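Local coordinates for cellulose hydrolase (Bacillus licheniformis, PDB 4YZT), which hydrolyses beta-1,4-glucosidic bonds of cellulose as a three-module endoglucanase whose family 5 catalytic module is a TIM barrel, at residues V231-W235 with G236-W240; E211-D215 with D216-L220. All blocks are in the same frame, centred on the assembly; numbering follows the deposited sequence.

Contact 1 of 2, residues V231-W235 with G236-W240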
# COMPACT_ATOMS: atom_id res chain seq x y z
N VAL A 231 3.18 -4.62 6.81
CA VAL A 231 2.90 -3.64 5.77
C VAL A 231 3.13 -2.22 6.28
O VAL A 231 3.54 -1.35 5.51
CB VAL A 231 1.46 -3.78 5.18
CG1 VAL A 231 1.26 -5.17 4.59
CG2 VAL A 231 0.39 -3.48 6.20
N SER A 232 2.95 -2.02 7.58
CA SER A 232 3.13 -0.69 8.19
C SER A 232 4.49 -0.48 8.87
O SER A 232 4.77 0.61 9.41
CB SER A 232 2.03 -0.43 9.22
OG SER A 232 0.74 -0.50 8.63
N ASN A 233 5.33 -1.51 8.83
CA ASN A 233 6.59 -1.55 9.60
C ASN A 233 6.36 -1.13 11.05
O ASN A 233 6.88 -0.13 11.52
CB ASN A 233 7.67 -0.66 8.96
CG ASN A 233 9.03 -0.82 9.63
OD1 ASN A 233 9.24 -1.76 10.40
ND2 ASN A 233 9.94 0.10 9.35
N TRP A 234 5.53 -1.92 11.73
CA TRP A 234 5.33 -1.74 13.17
C TRP A 234 6.18 -2.75 13.95
O TRP A 234 6.39 -3.87 13.49
CB TRP A 234 3.85 -1.93 13.53
CG TRP A 234 2.96 -0.73 13.26
CD1 TRP A 234 3.22 0.32 12.45
CD2 TRP A 234 1.67 -0.49 13.85
NE1 TRP A 234 2.17 1.22 12.48
CE2 TRP A 234 1.21 0.74 13.34
CE3 TRP A 234 0.87 -1.19 14.77
CZ2 TRP A 234 -0.02 1.28 13.70
CZ3 TRP A 234 -0.35 -0.65 15.13
CH2 TRP A 234 -0.79 0.58 14.59
N TRP A 235 6.63 -2.36 15.13
CA TRP A 235 7.29 -3.26 16.08
C TRP A 235 8.48 -4.03 15.52
O TRP A 235 8.75 -5.15 15.94
CB TRP A 235 6.27 -4.26 16.65
CG TRP A 235 5.03 -3.59 17.23
CD1 TRP A 235 5.00 -2.52 18.06
CD2 TRP A 235 3.67 -3.98 17.01
NE1 TRP A 235 3.70 -2.21 18.38
CE2 TRP A 235 2.86 -3.08 17.74
CE3 TRP A 235 3.06 -4.98 16.26
CZ2 TRP A 235 1.47 -3.17 17.74
CZ3 TRP A 235 1.68 -5.07 16.26
CH2 TRP A 235 0.90 -4.17 17.00
N GLY A 236 9.19 -3.43 14.57
CA GLY A 236 10.39 -4.04 14.03
C GLY A 236 10.15 -5.17 13.04
O GLY A 236 11.08 -5.92 12.73
N ARG A 237 8.93 -5.28 12.52
CA ARG A 237 8.63 -6.35 11.55
C ARG A 237 9.03 -5.90 10.14
O ARG A 237 8.18 -5.50 9.34
CB ARG A 237 7.13 -6.74 11.59
CG ARG A 237 6.82 -8.05 10.86
CD ARG A 237 5.39 -8.56 11.12
NE ARG A 237 5.19 -9.89 10.54
CZ ARG A 237 4.22 -10.74 10.91
NH1 ARG A 237 3.36 -10.39 11.87
NH2 ARG A 237 4.13 -11.94 10.35
N THR A 238 10.32 -5.97 9.86
CA THR A 238 10.90 -5.34 8.69
C THR A 238 11.02 -6.26 7.47
O THR A 238 11.41 -5.80 6.41
CB THR A 238 12.31 -4.81 9.01
OG1 THR A 238 13.15 -5.91 9.40
CG2 THR A 238 12.27 -3.78 10.13
N THR A 239 10.72 -7.55 7.63
CA THR A 239 10.76 -8.45 6.48
C THR A 239 9.53 -9.33 6.41
O THR A 239 8.82 -9.50 7.40
CB THR A 239 12.00 -9.37 6.49
OG1 THR A 239 11.98 -10.18 7.67
CG2 THR A 239 13.28 -8.54 6.45
N TRP A 240 9.31 -9.92 5.23
CA TRP A 240 8.18 -10.84 5.02
C TRP A 240 8.57 -11.90 4.01
O TRP A 240 9.32 -11.62 3.06
CB TRP A 240 6.94 -10.07 4.52
CG TRP A 240 5.71 -10.93 4.33
CD1 TRP A 240 4.71 -11.15 5.24
CD2 TRP A 240 5.35 -11.68 3.15
NE1 TRP A 240 3.76 -12.00 4.71
CE2 TRP A 240 4.11 -12.32 3.42
CE3 TRP A 240 5.94 -11.85 1.89
CZ2 TRP A 240 3.46 -13.14 2.48
CZ3 TRP A 240 5.29 -12.67 0.96
CH2 TRP A 240 4.06 -13.30 1.26
O HOH W 1 9.19 -0.78 13.31
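W234 and R237 close a type I' beta turn through one backbone bond, R237 N to W234 O (3.1 Å, N-H...O 162°). The donor stands above the carbonyl plane, 42° out of it. W235 and G236 fill the two central positions with positive phi, a conformation that by itself favours glycine at the second. A water bridges the turn: it accepts from G236 N at 2.9 Å and bonds to N233 O at 3.0 Å, though its protons may be shared with other acceptors. It joins the turn to the Schellman motif that ends helix 228-231.

Van der Waals contacts set carbon against oxygen. CB of R237 comes within 3.5 Å of W234 O, and N233 and T238 lie alongside each other, with CG2 of T238 3.7 Å from OD1 of N233. Within 231-235 the indoles overlap at their rims: CE3 of W234 sits 3.6 Å over one face of W235, while CH2 of W235 lies in plane at the edge of W234. W235 also meets W482 and W484 edge-to-face.

Polar ends reach past the turn. With CG anti to the backbone N (chi1 -166°) and the chain extended, R237 carries its guanidinium group to salt bridges with D229 and E245. N233 ND2 donates to A464 O. N233 and W235 thus face the C-terminal module, by backbone as well as side chain, while R237 binds back to its own domain.

Contact 2 of 2, residues E211-D215 with D216-L220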
# COMPACT_ATOMS: atom_id res chain seq x y z
N GLU A 211 -24.63 -10.91 4.32
CA GLU A 211 -25.48 -11.68 3.41
C GLU A 211 -25.68 -10.88 2.13
O GLU A 211 -25.98 -9.69 2.18
CB GLU A 211 -26.83 -12.03 4.05
CG GLU A 211 -26.74 -13.09 5.14
CD GLU A 211 -26.11 -14.40 4.65
OE1 GLU A 211 -26.48 -14.87 3.56
OE2 GLU A 211 -25.25 -14.95 5.37
N PRO A 212 -25.48 -11.53 0.97
CA PRO A 212 -25.60 -10.85 -0.32
C PRO A 212 -27.00 -10.30 -0.56
O PRO A 212 -27.98 -11.02 -0.31
CB PRO A 212 -25.27 -11.94 -1.35
CG PRO A 212 -24.69 -13.07 -0.57
CD PRO A 212 -25.26 -12.98 0.81
N PRO A 213 -27.11 -9.05 -1.01
CA PRO A 213 -28.44 -8.60 -1.43
C PRO A 213 -28.97 -9.48 -2.56
O PRO A 213 -28.18 -10.08 -3.31
CB PRO A 213 -28.20 -7.17 -1.92
CG PRO A 213 -26.89 -6.75 -1.31
CD PRO A 213 -26.09 -8.00 -1.12
N ASP A 214 -30.29 -9.56 -2.69
CA ASP A 214 -30.92 -10.34 -3.74
C ASP A 214 -30.90 -9.57 -5.06
O ASP A 214 -31.87 -8.89 -5.41
CB ASP A 214 -32.35 -10.69 -3.35
CG ASP A 214 -32.96 -11.74 -4.26
OD1 ASP A 214 -32.19 -12.47 -4.92
OD2 ASP A 214 -34.21 -11.85 -4.29
N ASP A 215 -29.79 -9.67 -5.78
CA ASP A 215 -29.53 -8.84 -6.95
C ASP A 215 -28.46 -9.56 -7.75
O ASP A 215 -27.46 -10.00 -7.18
CB ASP A 215 -29.07 -7.45 -6.51
CG ASP A 215 -28.90 -6.48 -7.67
OD1 ASP A 215 -27.98 -6.68 -8.50
OD2 ASP A 215 -29.66 -5.49 -7.73
N ASP A 216 -28.65 -9.69 -9.06
CA ASP A 216 -27.68 -10.46 -9.83
C ASP A 216 -26.66 -9.59 -10.57
O ASP A 216 -25.96 -10.08 -11.45
CB ASP A 216 -28.40 -11.39 -10.82
CG ASP A 216 -29.35 -10.66 -11.72
OD1 ASP A 216 -30.21 -11.32 -12.34
OD2 ASP A 216 -29.25 -9.42 -11.81
N ARG A 217 -26.56 -8.31 -10.19
CA ARG A 217 -25.49 -7.45 -10.68
C ARG A 217 -24.73 -6.78 -9.52
O ARG A 217 -24.58 -5.55 -9.47
CB ARG A 217 -26.05 -6.39 -11.65
CG ARG A 217 -26.78 -6.97 -12.87
CD ARG A 217 -25.82 -7.39 -13.97
NE ARG A 217 -25.14 -6.25 -14.57
CZ ARG A 217 -24.08 -6.34 -15.37
NH1 ARG A 217 -23.53 -5.25 -15.87
NH2 ARG A 217 -23.57 -7.53 -15.67
N ILE A 218 -24.26 -7.59 -8.58
CA ILE A 218 -23.44 -7.06 -7.49
C ILE A 218 -22.05 -7.65 -7.53
O ILE A 218 -21.84 -8.71 -8.11
CB ILE A 218 -24.05 -7.33 -6.09
CG1 ILE A 218 -24.33 -8.82 -5.88
CG2 ILE A 218 -25.33 -6.51 -5.88
CD1 ILE A 218 -24.75 -9.15 -4.45
N VAL A 219 -21.12 -6.94 -6.92
CA VAL A 219 -19.73 -7.37 -6.76
C VAL A 219 -19.41 -7.30 -5.26
O VAL A 219 -19.86 -6.37 -4.57
CB VAL A 219 -18.77 -6.47 -7.57
CG1 VAL A 219 -17.29 -6.85 -7.32
CG2 VAL A 219 -19.09 -6.57 -9.05
N LEU A 220 -18.69 -8.30 -4.75
CA LEU A 220 -18.35 -8.30 -3.33
C LEU A 220 -16.96 -7.70 -3.14
O LEU A 220 -16.13 -7.77 -4.04
CB LEU A 220 -18.40 -9.72 -2.75
CG LEU A 220 -19.69 -10.50 -3.04
CD1 LEU A 220 -19.69 -11.84 -2.32
CD2 LEU A 220 -20.94 -9.67 -2.70
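D215 has a first torsion of -175°, which places CG beside its own carbonyl carbon; the carboxylate's own rotation then presents OD1 to R217, forward along the chain. I218 holds CG1 between its backbone N and carbonyl carbon (chi1 55°), and from there CD1 reaches back to P212 and P213.

OD1 of D215 accepts from R217 N at 2.7 Å with an N-H...O angle of 156°, the donor arriving nearly in line with the C-O bond. This residue i to i+2 link is that of an Asx turn, and it bends the chain just ahead of strand 218-224. Both carboxylate oxygens are engaged, OD1 by R217 N and OD2 by R183 of helix 168-184. R217 sends NE away to Q191 O.

I218 packs against the preceding loop. Its CD1 lies 3.8 Å from P213 CD and 4.2 Å from P212 CB, while its CG2 rests 3.9 Å from D215 CB. P213 also leans on L179 of helix 168-184.

With an alanine in place of D215 both carboxylate oxygens would be gone, and the bend before the strand would probably be less fixed, with R183 left without this mate. One carboxylate thus ties the strand's entry to a barrel helix, and the isoleucine beside it gives the proline-rich loop an apolar partner.

In the fold
Both contacts are local turns at the surface of the barrel module, with one buried residue among the touching ones in each. Contact 2 runs into strand 218-224; contact 1 comes after that strand, opening at the last residue of helix 228-231, on the side of the barrel that carries the bound glucan. Their centres are 36 Å apart and their nearest atoms about 20 Å, so they do not touch. Chemistry follows place: 211-220 combines a charged carboxylate with proline and isoleucine packing, P213 and D215 touching helix 168-184, whereas 231-240 relies on a backbone turn, a water, the salt bridges of R237, and W234 and W235, which face the C-terminal module.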